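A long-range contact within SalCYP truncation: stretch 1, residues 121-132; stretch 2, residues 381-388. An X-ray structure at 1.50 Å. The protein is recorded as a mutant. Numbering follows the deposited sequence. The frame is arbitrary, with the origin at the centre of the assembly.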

ATOM      1  N   ALA A 121     -12.259 -17.207  14.796  1.00 21.53           N
ATOM      2  CA  ALA A 121     -11.797 -17.256  16.174  1.00 22.16           C
ATOM      3  C   ALA A 121     -12.347 -16.120  17.027  1.00 23.98           C
ATOM      4  O   ALA A 121     -12.266 -16.205  18.250  1.00 29.12           O
ATOM      5  CB  ALA A 121     -10.263 -17.229  16.208  1.00 27.08           C
ATOM      6  N   PHE A 122     -12.891 -15.057  16.426  1.00 22.79           N
ATOM      7  CA  PHE A 122     -13.474 -13.978  17.222  1.00 21.98           C
ATOM      8  C   PHE A 122     -14.933 -13.670  16.920  1.00 22.40           C
ATOM      9  O   PHE A 122     -15.489 -12.796  17.586  1.00 22.94           O
ATOM     10  CB  PHE A 122     -12.655 -12.679  17.127  1.00 22.94           C
ATOM     11  CG  PHE A 122     -12.424 -12.149  15.737  1.00 18.58           C
ATOM     12  CD1 PHE A 122     -13.413 -11.458  15.045  1.00 20.78           C
ATOM     13  CD2 PHE A 122     -11.177 -12.265  15.144  1.00 20.32           C
ATOM     14  CE1 PHE A 122     -13.169 -10.939  13.764  1.00 21.43           C
ATOM     15  CE2 PHE A 122     -10.929 -11.764  13.889  1.00 20.32           C
ATOM     16  CZ  PHE A 122     -11.907 -11.093  13.185  1.00 19.55           C
ATOM     17  N   VAL A 123     -15.588 -14.385  16.001  1.00 23.23           N
ATOM     18  CA  VAL A 123     -16.997 -14.107  15.696  1.00 22.49           C
ATOM     19  C   VAL A 123     -17.851 -14.084  16.962  1.00 23.22           C
ATOM     20  O   VAL A 123     -18.767 -13.261  17.093  1.00 23.88           O
ATOM     21  CB  VAL A 123     -17.563 -15.127  14.688  1.00 37.06           C
ATOM     22  CG1 VAL A 123     -19.060 -14.922  14.508  1.00 42.59           C
ATOM     23  CG2 VAL A 123     -16.924 -14.982  13.366  1.00 33.26           C
ATOM     24  N   ASP A 124     -17.620 -15.023  17.882  1.00 23.71           N
ATOM     25  CA  ASP A 124     -18.480 -15.140  19.054  1.00 24.87           C
ATOM     26  C   ASP A 124     -18.356 -13.970  20.031  1.00 22.88           C
ATOM     27  O   ASP A 124     -19.238 -13.804  20.876  1.00 26.69           O
ATOM     28  CB  ASP A 124     -18.187 -16.462  19.787  1.00 27.84           C
ATOM     29  CG  ASP A 124     -18.666 -17.677  19.017  1.00 41.50           C
ATOM     30  OD1 ASP A 124     -19.418 -17.513  18.034  1.00 41.04           O
ATOM     31  OD2 ASP A 124     -18.304 -18.804  19.411  1.00 49.77           O
ATOM     32  N   ARG A 125     -17.318 -13.137  19.914  1.00 23.27           N
ATOM     33  CA  ARG A 125     -17.134 -12.031  20.852  1.00 22.61           C
ATOM     34  C   ARG A 125     -18.070 -10.855  20.586  1.00 22.06           C
ATOM     35  O   ARG A 125     -18.377 -10.100  21.512  1.00 25.72           O
ATOM     36  CB  ARG A 125     -15.697 -11.534  20.778  1.00 24.87           C
ATOM     37  CG  ARG A 125     -14.716 -12.524  21.408  1.00 25.39           C
ATOM     38  CD  ARG A 125     -13.290 -12.256  21.021  1.00 33.73           C
ATOM     39  NE  ARG A 125     -12.956 -10.846  21.089  1.00 30.52           N
ATOM     40  CZ  ARG A 125     -11.818 -10.330  20.634  1.00 35.41           C
ATOM     41  NH1 ARG A 125     -10.883 -11.133  20.129  1.00 34.28           N
ATOM     42  NH2 ARG A 125     -11.609  -9.023  20.718  1.00 30.78           N
ATOM     43  N   GLY A 126     -18.510 -10.680  19.346  1.00 22.01           N
ATOM     44  CA  GLY A 126     -19.272  -9.499  19.011  1.00 21.70           C
ATOM     45  C   GLY A 126     -18.455  -8.227  18.952  1.00 21.00           C
ATOM     46  O   GLY A 126     -19.028  -7.137  18.823  1.00 22.88           O
ATOM     47  N   GLU A 127     -17.129  -8.325  19.039  1.00 20.35           N
ATOM     48  CA  GLU A 127     -16.273  -7.159  18.862  1.00 20.49           C
ATOM     49  C   GLU A 127     -14.875  -7.630  18.506  1.00 18.94           C
ATOM     50  O   GLU A 127     -14.471  -8.748  18.843  1.00 21.14           O
ATOM     51  CB  GLU A 127     -16.197  -6.269  20.115  1.00 22.22           C
ATOM     52  CG  GLU A 127     -15.462  -6.900  21.257  1.00 22.80           C
ATOM     53  CD  GLU A 127     -15.263  -6.031  22.479  1.00 24.50           C
ATOM     54  OE1 GLU A 127     -15.836  -4.906  22.610  1.00 28.10           O
ATOM     55  OE2 GLU A 127     -14.571  -6.521  23.398  1.00 26.40           O
ATOM     56  N   VAL A 128     -14.137  -6.747  17.841  1.00 19.85           N
ATOM     57  CA  VAL A 128     -12.734  -6.985  17.542  1.00 20.61           C
ATOM     58  C   VAL A 128     -12.051  -5.645  17.314  1.00 22.46           C
ATOM     59  O   VAL A 128     -12.675  -4.682  16.856  1.00 21.05           O
ATOM     60  CB  VAL A 128     -12.594  -7.915  16.311  1.00 20.29           C
ATOM     61  CG1 VAL A 128     -13.023  -7.228  15.018  1.00 19.64           C
ATOM     62  CG2 VAL A 128     -11.144  -8.453  16.187  1.00 23.68           C
ATOM     63  N   SER A 129     -10.752  -5.593  17.613  1.00 20.37           N
ATOM     64  CA  SER A 129      -9.902  -4.498  17.162  1.00 19.50           C
ATOM     65  C   SER A 129      -9.385  -4.937  15.797  1.00 18.77           C
ATOM     66  O   SER A 129      -8.479  -5.778  15.683  1.00 18.80           O
ATOM     67  CB  SER A 129      -8.793  -4.208  18.167  1.00 27.47           C
ATOM     68  OG  SER A 129      -7.895  -3.220  17.651  1.00 29.30           O
ATOM     69  N   PHE A 130     -10.000  -4.395  14.750  1.00 18.97           N
ATOM     70  CA  PHE A 130      -9.927  -4.997  13.423  1.00 17.76           C
ATOM     71  C   PHE A 130      -8.485  -5.139  12.940  1.00 17.73           C
ATOM     72  O   PHE A 130      -8.083  -6.205  12.457  1.00 17.75           O
ATOM     73  CB  PHE A 130     -10.745  -4.163  12.443  1.00 16.87           C
ATOM     74  CG  PHE A 130     -10.707  -4.657  11.033  1.00 16.95           C
ATOM     75  CD1 PHE A 130     -11.603  -5.608  10.585  1.00 17.07           C
ATOM     76  CD2 PHE A 130      -9.755  -4.173  10.137  1.00 17.09           C
ATOM     77  CE1 PHE A 130     -11.562  -6.077   9.279  1.00 17.27           C
ATOM     78  CE2 PHE A 130      -9.739  -4.611   8.827  1.00 16.59           C
ATOM     79  CZ  PHE A 130     -10.634  -5.563   8.394  1.00 17.49           C
ATOM     80  N   SER A 131      -7.700  -4.066  13.013  1.00 18.75           N
ATOM     81  CA  SER A 131      -6.371  -4.151  12.417  1.00 19.41           C
ATOM     82  C   SER A 131      -5.368  -4.844  13.335  1.00 19.51           C
ATOM     83  O   SER A 131      -4.518  -5.602  12.854  1.00 19.87           O
ATOM     84  CB  SER A 131      -5.874  -2.760  12.030  1.00 20.10           C
ATOM     85  OG  SER A 131      -6.677  -2.260  10.973  1.00 20.98           O
ATOM     86  N   ASP A 132      -5.438  -4.600  14.645  1.00 18.16           N
ATOM     87  CA  ASP A 132      -4.476  -5.196  15.570  1.00 19.46           C
ATOM     88  C   ASP A 132      -4.655  -6.704  15.670  1.00 20.82           C
ATOM     89  O   ASP A 132      -3.670  -7.456  15.670  1.00 22.46           O
ATOM     90  CB  ASP A 132      -4.615  -4.581  16.963  1.00 24.97           C
ATOM     91  CG  ASP A 132      -4.143  -3.145  17.036  1.00 37.58           C
ATOM     92  OD1 ASP A 132      -3.507  -2.665  16.070  1.00 31.47           O
ATOM     93  OD2 ASP A 132      -4.410  -2.502  18.073  1.00 37.79           O
ATOM     94  N   VAL A 381      -1.135   5.365  13.904  1.00 29.62           N
ATOM     95  CA  VAL A 381      -1.636   4.618  15.055  1.00 26.71           C
ATOM     96  C   VAL A 381      -3.122   4.903  15.230  1.00 28.67           C
ATOM     97  O   VAL A 381      -3.529   6.054  15.412  1.00 30.90           O
ATOM     98  CB  VAL A 381      -0.857   4.991  16.321  1.00 28.61           C
ATOM     99  CG1 VAL A 381      -1.414   4.239  17.532  1.00 34.67           C
ATOM    100  CG2 VAL A 381       0.627   4.699  16.122  1.00 34.11           C
ATOM    101  N   TYR A 382      -3.927   3.852  15.178  1.00 22.78           N
ATOM    102  CA  TYR A 382      -5.368   3.956  15.363  1.00 23.88           C
ATOM    103  C   TYR A 382      -5.872   2.641  15.940  1.00 26.71           C
ATOM    104  O   TYR A 382      -5.163   1.634  15.948  1.00 25.77           O
ATOM    105  CB  TYR A 382      -6.065   4.274  14.036  1.00 23.78           C
ATOM    106  CG  TYR A 382      -5.932   3.183  13.002  1.00 20.33           C
ATOM    107  CD1 TYR A 382      -6.840   2.128  12.947  1.00 20.31           C
ATOM    108  CD2 TYR A 382      -4.885   3.202  12.079  1.00 20.84           C
ATOM    109  CE1 TYR A 382      -6.721   1.124  12.004  1.00 18.71           C
ATOM    110  CE2 TYR A 382      -4.754   2.204  11.136  1.00 21.07           C
ATOM    111  CZ  TYR A 382      -5.671   1.166  11.098  1.00 20.16           C
ATOM    112  OH  TYR A 382      -5.578   0.151  10.173  1.00 20.23           O
ATOM    113  N   ASP A 383      -7.124   2.643  16.401  1.00 25.59           N
ATOM    114  CA  ASP A 383      -7.750   1.425  16.912  1.00 29.35           C
ATOM    115  C   ASP A 383      -9.166   1.375  16.356  1.00 27.90           C
ATOM    116  O   ASP A 383     -10.041   2.121  16.804  1.00 33.44           O
ATOM    117  CB  ASP A 383      -7.741   1.401  18.443  1.00 31.94           C
ATOM    118  CG  ASP A 383      -8.353   0.132  19.022  1.00 44.27           C
ATOM    119  OD1 ASP A 383      -8.844  -0.708  18.246  1.00 37.70           O
ATOM    120  OD2 ASP A 383      -8.336  -0.023  20.263  1.00 51.48           O
ATOM    121  N   LEU A 384      -9.388   0.515  15.382  1.00 21.65           N
ATOM    122  CA  LEU A 384     -10.689   0.360  14.748  1.00 20.44           C
ATOM    123  C   LEU A 384     -11.416  -0.768  15.459  1.00 20.99           C
ATOM    124  O   LEU A 384     -11.092  -1.942  15.262  1.00 21.46           O
ATOM    125  CB  LEU A 384     -10.531   0.061  13.264  1.00 20.64           C
ATOM    126  CG  LEU A 384     -11.820  -0.331  12.548  1.00 21.06           C
ATOM    127  CD1 LEU A 384     -12.839   0.784  12.631  1.00 20.63           C
ATOM    128  CD2 LEU A 384     -11.538  -0.678  11.107  1.00 18.87           C
ATOM    129  N   ARG A 385     -12.390  -0.404  16.285  1.00 18.60           N
ATOM    130  CA  ARG A 385     -13.269  -1.369  16.935  1.00 18.33           C
ATOM    131  C   ARG A 385     -14.526  -1.526  16.088  1.00 17.75           C
ATOM    132  O   ARG A 385     -15.157  -0.538  15.706  1.00 19.40           O
ATOM    133  CB  ARG A 385     -13.625  -0.912  18.350  1.00 19.87           C
ATOM    134  CG  ARG A 385     -14.527  -1.870  19.129  1.00 21.43           C
ATOM    135  CD  ARG A 385     -14.704  -1.433  20.582  1.00 25.74           C
ATOM    136  NE  ARG A 385     -15.699  -2.232  21.316  1.00 28.69           N
ATOM    137  CZ  ARG A 385     -16.721  -1.733  22.020  1.00 28.93           C
ATOM    138  NH1 ARG A 385     -16.912  -0.413  22.088  1.00 31.15           N
ATOM    139  NH2 ARG A 385     -17.574  -2.550  22.668  1.00 24.61           N
ATOM    140  N   ILE A 386     -14.888  -2.770  15.806  1.00 17.43           N
ATOM    141  CA  ILE A 386     -16.126  -3.109  15.123  1.00 18.44           C
ATOM    142  C   ILE A 386     -16.904  -4.011  16.066  1.00 19.12           C
ATOM    143  O   ILE A 386     -16.304  -4.821  16.787  1.00 18.39           O
ATOM    144  CB  ILE A 386     -15.859  -3.823  13.786  1.00 17.23           C
ATOM    145  CG1 ILE A 386     -14.910  -2.994  12.921  1.00 23.23           C
ATOM    146  CG2 ILE A 386     -17.153  -4.150  13.066  1.00 19.63           C
ATOM    147  CD1 ILE A 386     -14.579  -3.614  11.594  1.00 31.63           C
ATOM    148  N   VAL A 387     -18.233  -3.863  16.078  1.00 17.97           N
ATOM    149  CA  VAL A 387     -19.094  -4.688  16.915  1.00 17.54           C
ATOM    150  C   VAL A 387     -20.238  -5.269  16.085  1.00 17.53           C
ATOM    151  O   VAL A 387     -20.582  -4.771  15.010  1.00 20.34           O
ATOM    152  CB  VAL A 387     -19.648  -3.899  18.133  1.00 19.72           C
ATOM    153  CG1 VAL A 387     -18.509  -3.356  19.002  1.00 20.69           C
ATOM    154  CG2 VAL A 387     -20.574  -2.763  17.707  1.00 21.29           C
ATOM    155  N   TRP A 388     -20.846  -6.337  16.615  1.00 18.62           N
ATOM    156  CA  TRP A 388     -21.945  -7.000  15.926  1.00 20.62           C
ATOM    157  C   TRP A 388     -22.729  -7.850  16.905  1.00 22.92           C
ATOM    158  O   TRP A 388     -22.200  -8.229  17.949  1.00 23.70           O
ATOM    159  CB  TRP A 388     -21.448  -7.883  14.767  1.00 21.31           C
ATOM    160  CG  TRP A 388     -20.421  -8.909  15.171  1.00 20.42           C
ATOM    161  CD1 TRP A 388     -20.652 -10.209  15.540  1.00 21.03           C
ATOM    162  CD2 TRP A 388     -19.012  -8.714  15.253  1.00 20.09           C
ATOM    163  NE1 TRP A 388     -19.466 -10.833  15.843  1.00 21.02           N
ATOM    164  CE2 TRP A 388     -18.441  -9.938  15.660  1.00 20.54           C
ATOM    165  CE3 TRP A 388     -18.168  -7.631  14.990  1.00 19.09           C
ATOM    166  CZ2 TRP A 388     -17.065 -10.096  15.865  1.00 19.43           C
ATOM    167  CZ3 TRP A 388     -16.792  -7.803  15.168  1.00 18.93           C
ATOM    168  CH2 TRP A 388     -16.265  -9.018  15.604  1.00 18.47           C
ATOM    169  OXT TRP A 388     -23.894  -8.147  16.644  1.00 24.88           O
TER
HETATM  170  O   HOH W   1      -7.486  -1.931  15.076  1.00 23.65           O
HETATM  171  O   HOH W   2      -4.984  -0.815  14.744  1.00 39.24           O
HETATM  172  O   HOH W   3      -4.065   0.056  18.170  1.00 55.53           O

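What gives the contact its frame? Two short strands, 127-129 and 385-387, run antiparallel, and Val 128 and Ile 386 exchange backbone hydrogen bonds, each N reaching the other's O at 3.1 Å. The ladder continues past both ends of this pair: Trp 388 N donates to Gly 126 O at 3.0 Å, and Phe 130 N donates to Leu 384 O at 2.7 Å. Between these rungs the chains draw close enough for CA-H...O contacts, such as Glu 127 CA to Ile 386 O at 3.1 Å.

Where does the C-terminal tryptophan fit? Trp 388, the residue with the largest area covered by the other stretch, lays its indole against the turn that leads into strand 127-129. Gly 126 CA sits over one face, 3.5 Å from the centroid of the five-membered ring. Glycine suits this spot twice over: its phi is positive, and an ideal CB would come within 3.0 Å of Trp 388 O. The ring's rim is matched as well. Trp 388 NE1 donates to Val 123 O at 2.8 Å, while Trp 388 CH2 meets Phe 122 CD1 at 3.8 Å and Val 128 CG1 at 3.7 Å. One flat side chain thus satisfies its polar edge and fits a hollow lined by backbone and by the carbons of Phe 122 and Val 128.

What fills the buried side of the sheet? Val 128 and Ile 386 point to the same face, and Phe 130 extends the apolar packing beyond the strand. Ile 386, with chi1 m and chi2 t, brings its CD1 to 3.7 Å from Phe 130 CD1. Nearer the backbone, Leu 384 CD2 packs 3.8 Å from Phe 130 CB. These residues are buried, and their branched or aromatic side chains offer carbon surface without leaving a polar group to satisfy. Beyond the sheet, on the side of Phe 130 and Ile 386, Ser 131 OG donates to Tyr 382 OH at 2.8 Å.

How does the other face differ? Glu 127, Ser 129, Arg 385 and Val 387 share it, and most of its links are polar. The extended Arg 385 reaches back to Glu 127 in a salt bridge, with NH2 2.9 Å and NE 3.0 Å from Glu 127 OE1, which lies near the guanidinium plane. Glu 127 CB also packs against Val 387 CG1 at 3.9 Å. Farther along, Ser 129 OG donates to Asp 383 OD1 at 2.8 Å. Water 1 links the two stretches here, donating to Ser 129 OG (2.9 Å) and accepting from Ser 131 N (3.0 Å) and Leu 384 N (3.1 Å).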